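Local structure of 3-dehydroquinate dehydratase (Geobacillus kaustophilus, 2YR1) at residues Leu117-Leu122 with Val143-Tyr148; Ser139-Val144 with Gly169-Lys174. The protein probably catalyses the cis-dehydration of 3-dehydroquinate to 3-dehydroshikimate, the third step of the chorismate pathway, through a Schiff-base intermediate. All coordinates share one frame; numbering follows the deposited sequence.

Interaction 1: Leu117-Leu122 with Val143-Tyr148; sequences LVDYEL and VVSRHY
Two neighbouring parallel strands of the type I dehydroquinase TIM barrel, 117-121 and 141-148, meet here, joined through helix 127-137 in a beta-alpha-beta unit. The backbones pair D119 with V143, Y120 with V144 and E121 with S145. V143 N donates to V118 O almost straight (173°), Y120 N meets V143 O nearly along the C=O axis, and S145 N reaches Y120 O from above the carbonyl plane. Where the chain leaves the strand, L122 N still donates to S145 O at 2.8 Å.

On the face of D119, E121, V143 and S145 the contact turns polar. The D119 side chain has CG anti to the backbone N (chi1 179°), and its OD1 accepts the S145 hydroxyl on the syn lone pair, with OG 2.7 Å away. S145 OG, held between its backbone N and carbonyl carbon, points at the D119 carboxylate. From H147, two residues on, NE2 donates to the same S145 OG at 3.2 Å, the oxygen lying 26° out of the ring plane. The E121 carboxylate stands close by, its OE1 taken by the backbone N of S87. On the other face, V144 CG1 packs obliquely against L122 CB at 3.5 Å.

H147 is the predicted proton donor/acceptor, and the D119-S145-H147 hydrogen-bond chain probably helps to orient its imidazole, S145 and D119 serving as a second shell. D119 OD2 lies 4.3 Å from H147 NE2, so the nearby carboxylates would tend to favour a protonated ring, although R86 and K174 beside them probably offset part of that effect.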
# COMPACT_ATOMS: atom_id res chain seq x y z
N LEU A 117 -3.44 10.12 -26.55
CA LEU A 117 -2.96 8.77 -26.33
C LEU A 117 -3.98 7.83 -26.93
O LEU A 117 -5.17 8.15 -27.02
CB LEU A 117 -2.85 8.43 -24.84
CG LEU A 117 -2.15 9.16 -23.67
CD1 LEU A 117 -0.70 8.76 -23.57
CD2 LEU A 117 -2.34 10.63 -23.78
N VAL A 118 -3.51 6.65 -27.30
CA VAL A 118 -4.36 5.59 -27.82
C VAL A 118 -3.94 4.28 -27.14
O VAL A 118 -2.76 3.97 -27.09
CB VAL A 118 -4.19 5.42 -29.36
CG1 VAL A 118 -4.91 4.19 -29.81
CG2 VAL A 118 -4.75 6.62 -30.10
N ASP A 119 -4.92 3.55 -26.62
CA ASP A 119 -4.68 2.26 -25.97
C ASP A 119 -4.96 1.14 -26.98
O ASP A 119 -6.03 1.09 -27.59
CB ASP A 119 -5.59 2.09 -24.74
CG ASP A 119 -5.40 0.74 -24.04
OD1 ASP A 119 -5.28 -0.28 -24.74
OD2 ASP A 119 -5.37 0.70 -22.79
N TYR A 120 -4.00 0.24 -27.16
CA TYR A 120 -4.18 -0.87 -28.09
C TYR A 120 -3.69 -2.15 -27.42
O TYR A 120 -2.69 -2.13 -26.69
CB TYR A 120 -3.42 -0.62 -29.39
CG TYR A 120 -4.03 -1.31 -30.57
CD1 TYR A 120 -5.34 -1.01 -30.97
CD2 TYR A 120 -3.31 -2.25 -31.31
CE1 TYR A 120 -5.91 -1.62 -32.07
CE2 TYR A 120 -3.88 -2.87 -32.42
CZ TYR A 120 -5.18 -2.55 -32.79
OH TYR A 120 -5.76 -3.15 -33.89
N GLU A 121 -4.37 -3.25 -27.71
CA GLU A 121 -4.07 -4.55 -27.10
C GLU A 121 -2.82 -5.25 -27.62
O GLU A 121 -2.66 -5.43 -28.84
CB GLU A 121 -5.27 -5.49 -27.29
CG GLU A 121 -6.59 -4.77 -27.62
CD GLU A 121 -7.21 -4.06 -26.42
OE1 GLU A 121 -8.16 -4.60 -25.82
OE2 GLU A 121 -6.73 -2.96 -26.08
N LEU A 122 -1.97 -5.68 -26.70
CA LEU A 122 -0.76 -6.40 -27.07
C LEU A 122 -1.17 -7.66 -27.80
O LEU A 122 -0.49 -8.12 -28.71
CB LEU A 122 0.08 -6.77 -25.84
CG LEU A 122 1.43 -7.42 -26.22
CD1 LEU A 122 2.49 -7.06 -25.22
CD2 LEU A 122 1.27 -8.93 -26.31
N VAL A 143 -0.16 3.36 -25.95
CA VAL A 143 -0.21 2.57 -24.74
C VAL A 143 -0.53 1.14 -25.21
O VAL A 143 -1.53 0.92 -25.90
CB VAL A 143 -1.36 3.05 -23.79
CG1 VAL A 143 -1.48 2.13 -22.58
CG2 VAL A 143 -1.11 4.47 -23.35
N VAL A 144 0.32 0.17 -24.90
CA VAL A 144 0.03 -1.19 -25.28
C VAL A 144 -0.32 -1.93 -24.01
O VAL A 144 0.49 -2.02 -23.07
CB VAL A 144 1.18 -1.87 -25.97
CG1 VAL A 144 0.78 -3.33 -26.32
CG2 VAL A 144 1.51 -1.09 -27.26
N SER A 145 -1.52 -2.49 -23.99
CA SER A 145 -2.01 -3.15 -22.80
C SER A 145 -2.44 -4.60 -22.90
O SER A 145 -2.55 -5.18 -23.98
CB SER A 145 -3.16 -2.33 -22.22
OG SER A 145 -4.22 -2.19 -23.16
N ARG A 146 -2.68 -5.15 -21.72
CA ARG A 146 -3.11 -6.52 -21.52
C ARG A 146 -3.94 -6.49 -20.25
O ARG A 146 -3.49 -5.92 -19.25
CB ARG A 146 -1.91 -7.43 -21.29
CG ARG A 146 -2.23 -8.90 -21.40
CD ARG A 146 -2.43 -9.30 -22.87
NE ARG A 146 -1.97 -10.66 -23.15
CZ ARG A 146 -2.62 -11.76 -22.78
NH1 ARG A 146 -3.77 -11.65 -22.12
NH2 ARG A 146 -2.11 -12.96 -23.05
N HIS A 147 -5.12 -7.10 -20.29
CA HIS A 147 -5.99 -7.17 -19.13
C HIS A 147 -6.39 -8.63 -18.82
O HIS A 147 -6.86 -9.36 -19.70
CB HIS A 147 -7.24 -6.31 -19.37
CG HIS A 147 -6.94 -4.92 -19.86
ND1 HIS A 147 -6.95 -3.81 -19.05
CD2 HIS A 147 -6.57 -4.48 -21.09
CE1 HIS A 147 -6.61 -2.75 -19.75
NE2 HIS A 147 -6.37 -3.12 -20.99
N TYR A 148 -6.18 -9.05 -17.58
CA TYR A 148 -6.53 -10.40 -17.14
C TYR A 148 -7.70 -10.31 -16.16
O TYR A 148 -7.49 -10.03 -14.99
CB TYR A 148 -5.34 -11.05 -16.44
CG TYR A 148 -4.19 -11.31 -17.38
CD1 TYR A 148 -4.27 -12.33 -18.33
CD2 TYR A 148 -3.05 -10.51 -17.36
CE1 TYR A 148 -3.24 -12.55 -19.24
CE2 TYR A 148 -2.01 -10.72 -18.27
CZ TYR A 148 -2.11 -11.74 -19.20
OH TYR A 148 -1.10 -11.96 -20.09

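Interaction 2: Ser139-Val144 with Gly169-Lys174; sequences SVWLVV and GADIAK
A side chain takes the place of a backbone acceptor at the start of this parallel strand pair: L142 N donates not to a carbonyl but to D171 OD2, 2.8 Å away, on the anti lone pair of that oxygen. The D171 side chain has CG beside its own backbone N (chi1 -73°), which brings the carboxylate back along strand 141-148. Its OD2 also forms a salt bridge with R132, so two partners grip one oxygen. The acid stands at the edge of the W141 indole, with D171 CB in the ring plane and D171 CG 3.4 Å from W141 CE3; carboxylate and ring planes are 80° apart.

L142 O is shared as well, accepting from D171 N at 2.7 Å and from I172 N at 3.1 Å, both in its carbonyl plane. Beyond this fork the strands settle into regular parallel pairing of V143 with I172 and V144 with A173. V144 N points nearly along the C=O axis of I172, and K174 N reaches V144 O at 2.8 Å. On one face V143 CG2 lies alongside I172 CB, while V143 CG1 meets K174 CB at 4.0 Å, at the root of the predicted Schiff-base lysine. From there the K174 chain runs fully extended, carrying NZ toward H147 and R86. On the other face V144 CG2 presses on A170 CB at 3.3 Å, a tight contact.

G169, with positive phi, ends helix 155-167 in a Schellman motif and turns the chain toward strand 172-177. Helix 127-137 packs on L142 and supplies R132, strand 203-207 flanks I172 and K174, and W141 rests against strand 8-10.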
# COMPACT_ATOMS: atom_id res chain seq x y z
N SER A 139 1.49 12.14 -34.00
CA SER A 139 2.11 12.53 -32.73
C SER A 139 1.22 12.06 -31.58
O SER A 139 0.98 12.78 -30.63
CB SER A 139 2.29 14.05 -32.67
OG SER A 139 3.03 14.53 -33.79
N VAL A 140 0.72 10.84 -31.69
CA VAL A 140 -0.12 10.27 -30.65
C VAL A 140 0.66 9.19 -29.89
O VAL A 140 1.30 8.35 -30.50
CB VAL A 140 -1.39 9.61 -31.23
CG1 VAL A 140 -2.24 9.05 -30.12
CG2 VAL A 140 -2.19 10.63 -32.05
N TRP A 141 0.60 9.24 -28.57
CA TRP A 141 1.30 8.26 -27.75
C TRP A 141 0.61 6.92 -27.81
O TRP A 141 -0.61 6.84 -27.92
CB TRP A 141 1.39 8.74 -26.32
CG TRP A 141 2.15 10.02 -26.20
CD1 TRP A 141 1.64 11.28 -26.11
CD2 TRP A 141 3.57 10.16 -26.12
NE1 TRP A 141 2.65 12.19 -25.97
CE2 TRP A 141 3.85 11.53 -25.97
CE3 TRP A 141 4.64 9.25 -26.15
CZ2 TRP A 141 5.16 12.02 -25.86
CZ3 TRP A 141 5.94 9.74 -26.04
CH2 TRP A 141 6.18 11.11 -25.90
N LEU A 142 1.39 5.85 -27.74
CA LEU A 142 0.83 4.52 -27.80
C LEU A 142 0.98 3.75 -26.50
O LEU A 142 2.09 3.53 -26.02
CB LEU A 142 1.46 3.72 -28.93
CG LEU A 142 0.90 2.30 -29.07
CD1 LEU A 142 -0.56 2.40 -29.46
CD2 LEU A 142 1.68 1.51 -30.12
N VAL A 143 -0.16 3.36 -25.95
CA VAL A 143 -0.21 2.57 -24.74
C VAL A 143 -0.53 1.14 -25.21
O VAL A 143 -1.53 0.92 -25.90
CB VAL A 143 -1.36 3.05 -23.79
CG1 VAL A 143 -1.48 2.13 -22.58
CG2 VAL A 143 -1.11 4.47 -23.35
N VAL A 144 0.32 0.17 -24.90
CA VAL A 144 0.03 -1.19 -25.28
C VAL A 144 -0.32 -1.93 -24.01
O VAL A 144 0.49 -2.02 -23.07
CB VAL A 144 1.18 -1.87 -25.97
CG1 VAL A 144 0.78 -3.33 -26.32
CG2 VAL A 144 1.51 -1.09 -27.26
N GLY A 169 7.04 -1.43 -29.69
CA GLY A 169 7.05 0.01 -29.87
C GLY A 169 6.18 0.83 -28.95
O GLY A 169 5.97 2.01 -29.19
N ALA A 170 5.66 0.22 -27.89
CA ALA A 170 4.82 0.96 -26.96
C ALA A 170 5.53 2.15 -26.33
O ALA A 170 6.75 2.12 -26.11
CB ALA A 170 4.31 0.03 -25.86
N ASP A 171 4.78 3.21 -26.06
CA ASP A 171 5.33 4.37 -25.38
C ASP A 171 5.08 4.15 -23.89
O ASP A 171 5.80 4.67 -23.04
CB ASP A 171 4.64 5.65 -25.84
CG ASP A 171 5.05 6.06 -27.26
OD1 ASP A 171 6.27 6.16 -27.52
OD2 ASP A 171 4.17 6.27 -28.11
N ILE A 172 4.04 3.37 -23.61
CA ILE A 172 3.65 3.04 -22.24
C ILE A 172 3.13 1.61 -22.28
O ILE A 172 2.37 1.25 -23.16
CB ILE A 172 2.51 3.96 -21.74
CG1 ILE A 172 2.98 5.41 -21.72
CG2 ILE A 172 2.03 3.49 -20.37
CD1 ILE A 172 1.98 6.39 -21.15
N ALA A 173 3.56 0.80 -21.31
CA ALA A 173 3.13 -0.59 -21.22
C ALA A 173 2.10 -0.72 -20.11
O ALA A 173 2.30 -0.20 -19.01
CB ALA A 173 4.32 -1.47 -20.90
N LYS A 174 0.98 -1.38 -20.39
CA LYS A 174 -0.04 -1.52 -19.35
C LYS A 174 -0.52 -2.95 -19.12
O LYS A 174 -0.78 -3.70 -20.07
CB LYS A 174 -1.24 -0.62 -19.69
CG LYS A 174 -2.45 -0.80 -18.75
CD LYS A 174 -3.65 0.06 -19.17
CE LYS A 174 -4.86 -0.31 -18.34
NZ LYS A 174 -6.15 0.07 -18.96

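Interactions 1 and 2 lie on the two edges of strand 141-148, their centres about 8 Å apart, and share V143 and V144. Strands 117-121, 141-148 and 172-177 follow one another in the chain and stand side by side in the parallel barrel sheet, so the contacts are consecutive beta-alpha-beta units, linked by helices 127-137 and 155-167. Interaction 2 sits nearer the N-terminal ends of the strands, while interaction 1 reaches further toward their C-terminal ends. The two also touch directly: R146 N is probably hydrogen-bonded to K174 O, and H147 CE1 lies 3.0 Å from K174 NZ. Together they bring the predicted general acid/base and Schiff-base lysine into one active site.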